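Long-range contact in hypothetical protein (Exiguobacterium sibiricum, PDB 2HKV), which is of unknown function but probably acts as a metal-dependent enzyme of the DinB superfamily, binding a nickel ion within a helical bundle: residues H49-I60 / W117-H128. Sequence-based numbering, arbitrary orientation.
With NI (nickel (II) ion), chain B.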
loop_
_atom_site.group_PDB
_atom_site.type_symbol
_atom_site.label_atom_id
_atom_site.label_comp_id
_atom_site.label_asym_id
_atom_site.label_seq_id
_atom_site.Cartn_x
_atom_site.Cartn_y
_atom_site.Cartn_z
ATOM N N HIS A 49 -5.200 4.108 -13.737
ATOM C CA HIS A 49 -3.810 3.826 -13.288
ATOM C C HIS A 49 -3.847 2.519 -12.489
ATOM O O HIS A 49 -3.035 1.625 -12.715
ATOM C CB HIS A 49 -3.285 5.028 -12.479
ATOM C CG HIS A 49 -1.881 4.895 -11.921
ATOM N ND1 HIS A 49 -0.787 4.602 -12.691
ATOM C CD2 HIS A 49 -1.396 5.136 -10.669
ATOM C CE1 HIS A 49 0.309 4.641 -11.943
ATOM N NE2 HIS A 49 -0.030 4.909 -10.689
ATOM N N LEU A 50 -4.815 2.393 -11.574
ATOM C CA LEU A 50 -5.005 1.130 -10.821
ATOM C C LEU A 50 -5.243 -0.107 -11.734
ATOM O O LEU A 50 -4.675 -1.206 -11.526
ATOM C CB LEU A 50 -6.173 1.282 -9.869
ATOM C CG LEU A 50 -5.942 1.817 -8.465
ATOM C CD1 LEU A 50 -7.313 2.332 -7.879
ATOM C CD2 LEU A 50 -5.278 0.723 -7.577
ATOM N N ALA A 51 -6.083 0.083 -12.738
ATOM C CA ALA A 51 -6.427 -0.980 -13.678
ATOM C C ALA A 51 -5.200 -1.511 -14.438
ATOM O O ALA A 51 -5.150 -2.702 -14.745
ATOM C CB ALA A 51 -7.497 -0.482 -14.689
ATOM N N VAL A 52 -4.237 -0.638 -14.775
ATOM C CA VAL A 52 -3.087 -1.042 -15.587
ATOM C C VAL A 52 -1.783 -1.258 -14.806
ATOM O O VAL A 52 -0.846 -1.898 -15.327
ATOM C CB VAL A 52 -2.804 -0.065 -16.750
ATOM C CG1 VAL A 52 -4.052 0.190 -17.558
ATOM C CG2 VAL A 52 -2.231 1.244 -16.205
ATOM N N LEU A 53 -1.689 -0.811 -13.556
ATOM C CA LEU A 53 -0.350 -0.714 -13.016
ATOM C C LEU A 53 0.353 -2.063 -12.765
ATOM O O LEU A 53 1.593 -2.121 -12.736
ATOM C CB LEU A 53 -0.293 0.188 -11.777
ATOM C CG LEU A 53 -0.942 -0.225 -10.450
ATOM C CD1 LEU A 53 -0.149 -1.334 -9.606
ATOM C CD2 LEU A 53 -1.094 1.076 -9.619
ATOM N N LEU A 54 -0.411 -3.128 -12.512
ATOM C CA LEU A 54 0.244 -4.415 -12.193
ATOM C C LEU A 54 1.017 -4.893 -13.410
ATOM O O LEU A 54 2.063 -5.512 -13.257
ATOM C CB LEU A 54 -0.740 -5.478 -11.708
ATOM C CG LEU A 54 -1.349 -5.355 -10.310
ATOM C CD1 LEU A 54 -2.332 -6.522 -10.095
ATOM C CD2 LEU A 54 -0.267 -5.336 -9.221
ATOM N N GLU A 55 0.537 -4.569 -14.611
ATOM C CA GLU A 55 1.225 -4.955 -15.858
ATOM C C GLU A 55 2.282 -3.918 -16.215
ATOM O O GLU A 55 3.413 -4.270 -16.539
ATOM C CB GLU A 55 0.186 -5.162 -16.957
ATOM C CG GLU A 55 0.717 -5.376 -18.329
ATOM C CD GLU A 55 -0.344 -5.777 -19.343
ATOM O OE1 GLU A 55 -1.506 -6.091 -18.969
ATOM O OE2 GLU A 55 -0.010 -5.771 -20.553
ATOM N N ALA A 56 1.925 -2.635 -16.112
ATOM C CA ALA A 56 2.821 -1.521 -16.400
ATOM C C ALA A 56 4.103 -1.687 -15.622
ATOM O O ALA A 56 5.195 -1.658 -16.188
ATOM C CB ALA A 56 2.134 -0.100 -16.102
ATOM N N ASP A 57 3.995 -1.910 -14.314
ATOM C CA ASP A 57 5.204 -1.972 -13.526
ATOM C C ASP A 57 6.080 -3.129 -13.946
ATOM O O ASP A 57 7.295 -3.017 -13.899
ATOM C CB ASP A 57 4.903 -2.063 -12.022
ATOM C CG ASP A 57 4.354 -0.748 -11.429
ATOM O OD1 ASP A 57 3.961 0.223 -12.169
ATOM O OD2 ASP A 57 4.267 -0.664 -10.170
ATOM N N LEU A 58 5.494 -4.253 -14.316
ATOM C CA LEU A 58 6.303 -5.410 -14.658
ATOM C C LEU A 58 6.924 -5.261 -16.032
ATOM O O LEU A 58 8.016 -5.762 -16.246
ATOM C CB LEU A 58 5.497 -6.716 -14.533
ATOM C CG LEU A 58 5.151 -7.130 -13.080
ATOM C CD1 LEU A 58 4.507 -8.479 -13.087
ATOM C CD2 LEU A 58 6.354 -7.143 -12.199
ATOM N N ARG A 59 6.249 -4.557 -16.934
ATOM C CA ARG A 59 6.821 -4.198 -18.232
ATOM C C ARG A 59 8.004 -3.254 -18.072
ATOM O O ARG A 59 9.068 -3.443 -18.718
ATOM C CB ARG A 59 5.738 -3.555 -19.110
ATOM C CG ARG A 59 4.708 -4.545 -19.626
ATOM C CD ARG A 59 3.752 -4.011 -20.710
ATOM N NE ARG A 59 2.874 -5.102 -21.137
ATOM C CZ ARG A 59 3.095 -5.907 -22.169
ATOM N NH1 ARG A 59 4.135 -5.732 -22.963
ATOM N NH2 ARG A 59 2.250 -6.899 -22.417
ATOM N N ILE A 60 7.815 -2.200 -17.283
ATOM C CA ILE A 60 8.916 -1.331 -16.889
ATOM C C ILE A 60 10.100 -2.160 -16.363
ATOM O O ILE A 60 11.250 -1.848 -16.704
ATOM C CB ILE A 60 8.453 -0.267 -15.855
ATOM C CG1 ILE A 60 7.615 0.811 -16.566
ATOM C CG2 ILE A 60 9.649 0.334 -15.080
ATOM C CD1 ILE A 60 6.560 1.483 -15.645
ATOM N N TRP A 117 10.600 -6.303 -7.678
ATOM C CA TRP A 117 9.604 -5.732 -8.571
ATOM C C TRP A 117 8.194 -6.257 -8.339
ATOM O O TRP A 117 7.226 -5.515 -8.404
ATOM C CB TRP A 117 10.005 -5.927 -10.050
ATOM C CG TRP A 117 11.032 -4.922 -10.529
ATOM C CD1 TRP A 117 12.338 -5.164 -10.882
ATOM C CD2 TRP A 117 10.823 -3.506 -10.697
ATOM N NE1 TRP A 117 12.947 -3.975 -11.254
ATOM C CE2 TRP A 117 12.048 -2.951 -11.139
ATOM C CE3 TRP A 117 9.727 -2.665 -10.504
ATOM C CZ2 TRP A 117 12.196 -1.604 -11.402
ATOM C CZ3 TRP A 117 9.880 -1.305 -10.785
ATOM C CH2 TRP A 117 11.114 -0.810 -11.241
ATOM N N LEU A 118 8.067 -7.549 -8.098
ATOM C CA LEU A 118 6.787 -8.113 -7.740
ATOM C C LEU A 118 6.225 -7.511 -6.447
ATOM O O LEU A 118 5.028 -7.216 -6.358
ATOM C CB LEU A 118 6.916 -9.613 -7.654
ATOM C CG LEU A 118 7.084 -10.397 -8.948
ATOM C CD1 LEU A 118 7.599 -11.851 -8.769
ATOM C CD2 LEU A 118 5.848 -10.317 -9.854
ATOM N N LEU A 119 7.089 -7.282 -5.468
ATOM C CA LEU A 119 6.640 -6.573 -4.261
ATOM C C LEU A 119 6.326 -5.090 -4.555
ATOM O O LEU A 119 5.333 -4.541 -4.016
ATOM C CB LEU A 119 7.661 -6.688 -3.126
ATOM C CG LEU A 119 7.405 -5.892 -1.829
ATOM C CD1 LEU A 119 6.039 -6.235 -1.219
ATOM C CD2 LEU A 119 8.565 -6.176 -0.853
ATOM N N GLU A 120 7.120 -4.417 -5.403
ATOM C CA GLU A 120 6.887 -3.015 -5.712
ATOM C C GLU A 120 5.515 -2.823 -6.318
ATOM O O GLU A 120 4.823 -1.876 -5.973
ATOM C CB GLU A 120 7.968 -2.489 -6.658
ATOM C CG GLU A 120 7.948 -0.974 -6.959
ATOM C CD GLU A 120 6.807 -0.542 -7.898
ATOM O OE1 GLU A 120 6.401 -1.363 -8.745
ATOM O OE2 GLU A 120 6.313 0.608 -7.824
ATOM N N ALA A 121 5.079 -3.748 -7.160
ATOM C CA ALA A 121 3.831 -3.548 -7.873
ATOM C C ALA A 121 2.732 -3.750 -6.824
ATOM O O ALA A 121 1.719 -3.070 -6.875
ATOM C CB ALA A 121 3.699 -4.549 -9.001
ATOM N N ALA A 122 2.918 -4.696 -5.903
ATOM C CA ALA A 122 1.958 -4.930 -4.811
ATOM C C ALA A 122 1.697 -3.657 -3.940
ATOM O O ALA A 122 0.555 -3.215 -3.743
ATOM C CB ALA A 122 2.391 -6.139 -3.919
ATOM N N VAL A 123 2.761 -3.071 -3.419
ATOM C CA VAL A 123 2.627 -1.887 -2.591
ATOM C C VAL A 123 2.156 -0.687 -3.388
ATOM O O VAL A 123 1.458 0.154 -2.854
ATOM C CB VAL A 123 3.935 -1.553 -1.772
ATOM C CG1 VAL A 123 4.261 -2.715 -0.834
ATOM C CG2 VAL A 123 5.138 -1.228 -2.657
ATOM N N HIS A 124 2.517 -0.595 -4.670
ATOM C CA HIS A 124 1.953 0.443 -5.541
ATOM C C HIS A 124 0.423 0.314 -5.721
ATOM O O HIS A 124 -0.335 1.289 -5.595
ATOM C CB HIS A 124 2.725 0.384 -6.880
ATOM C CG HIS A 124 2.449 1.507 -7.788
ATOM N ND1 HIS A 124 2.781 1.466 -9.114
ATOM C CD2 HIS A 124 1.865 2.701 -7.571
ATOM C CE1 HIS A 124 2.416 2.593 -9.681
ATOM N NE2 HIS A 124 1.875 3.351 -8.754
ATOM N N LEU A 125 -0.047 -0.915 -5.835
ATOM C CA LEU A 125 -1.467 -1.199 -5.871
ATOM C C LEU A 125 -2.218 -0.744 -4.593
ATOM O O LEU A 125 -3.251 -0.025 -4.678
ATOM C CB LEU A 125 -1.742 -2.693 -6.151
ATOM C CG LEU A 125 -3.222 -3.056 -6.341
ATOM C CD1 LEU A 125 -3.721 -2.644 -7.718
ATOM C CD2 LEU A 125 -3.410 -4.595 -6.094
ATOM N N TYR A 126 -1.686 -1.068 -3.446
ATOM C CA TYR A 126 -2.274 -0.688 -2.156
ATOM C C TYR A 126 -2.186 0.809 -1.949
ATOM O O TYR A 126 -3.110 1.390 -1.422
ATOM C CB TYR A 126 -1.620 -1.488 -1.003
ATOM C CG TYR A 126 -2.295 -2.844 -0.787
ATOM C CD1 TYR A 126 -1.927 -3.954 -1.575
ATOM C CD2 TYR A 126 -3.216 -3.030 0.214
ATOM C CE1 TYR A 126 -2.535 -5.181 -1.448
ATOM C CE2 TYR A 126 -3.817 -4.260 0.395
ATOM C CZ TYR A 126 -3.436 -5.348 -0.397
ATOM O OH TYR A 126 -4.046 -6.560 -0.196
ATOM N N HIS A 127 -1.125 1.461 -2.419
ATOM C CA HIS A 127 -1.039 2.942 -2.405
ATOM C C HIS A 127 -2.251 3.580 -3.125
ATOM O O HIS A 127 -2.923 4.456 -2.602
ATOM C CB HIS A 127 0.290 3.383 -3.040
ATOM C CG HIS A 127 0.434 4.870 -3.251
ATOM N ND1 HIS A 127 0.784 5.732 -2.234
ATOM C CD2 HIS A 127 0.243 5.638 -4.352
ATOM C CE1 HIS A 127 0.833 6.972 -2.706
ATOM N NE2 HIS A 127 0.497 6.950 -3.986
ATOM N N HIS A 128 -2.511 3.155 -4.359
ATOM C CA HIS A 128 -3.575 3.758 -5.089
ATOM C C HIS A 128 -4.951 3.250 -4.739
ATOM O O HIS A 128 -5.912 4.016 -4.915
ATOM C CB HIS A 128 -3.355 3.699 -6.598
ATOM C CG HIS A 128 -2.199 4.507 -7.070
ATOM N ND1 HIS A 128 -2.180 5.886 -7.002
ATOM C CD2 HIS A 128 -1.056 4.136 -7.671
ATOM C CE1 HIS A 128 -1.049 6.313 -7.557
ATOM N NE2 HIS A 128 -0.314 5.266 -7.904
HETATM NI NI NI B . 1.261 5.341 -9.230
HETATM O O HOH W 1 0.949 7.545 -9.579
HETATM O O HOH W 2 2.886 5.596 -10.497
#
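Leu53 lays its CD2 methyl over the centre of the His124 ring, a CH-pi contact 3.7 Å from the centroid and almost on the ring normal, while Asp57 meets the same imidazole at its edge. The His128 ring takes the edge of His49, through CD2, on one face and CD2 of His127 on the other; the His49 and His128 planes stand 80° apart in an offset edge-to-face contact. The three metal-binding rings converge on one nickel ion, bound by NE2 of His49 at 2.0 Å and by NE2 of His124 and His128 at 2.1 Å each. Two waters and one further atom complete the coordination. With CG of His49 anti to the backbone N (chi1 179°), the ring reaches across to the facing helix. Segments 49-60 and 117-128 run nearly antiparallel, on helices 43-61 and 114-138 of the DinB bundle, whose hallmark is such a three-histidine metal site, with His124 and His128 one helical turn apart. Second-shell groups orient the ligands: His124 ND1 donates to the syn lone pair of Asp57 OD2 (2.8 Å, 169°), carboxylate and ring nearly coplanar, and His128 ND1 is hydrogen-bonded to Gln131 OE1. Glu120 OE1 lies 2.7 Å from Asp57 OD2. Were Asp57 replaced by an alanine, His124 ND1 would probably lose its acceptor and the ring would be less firmly fixed in rotation. Farther along, small Ala121 lets the helices come close, its CB 4.0 Å from Leu54 CD2, and branched Leu58 meets Leu118 CD2 with both methyls.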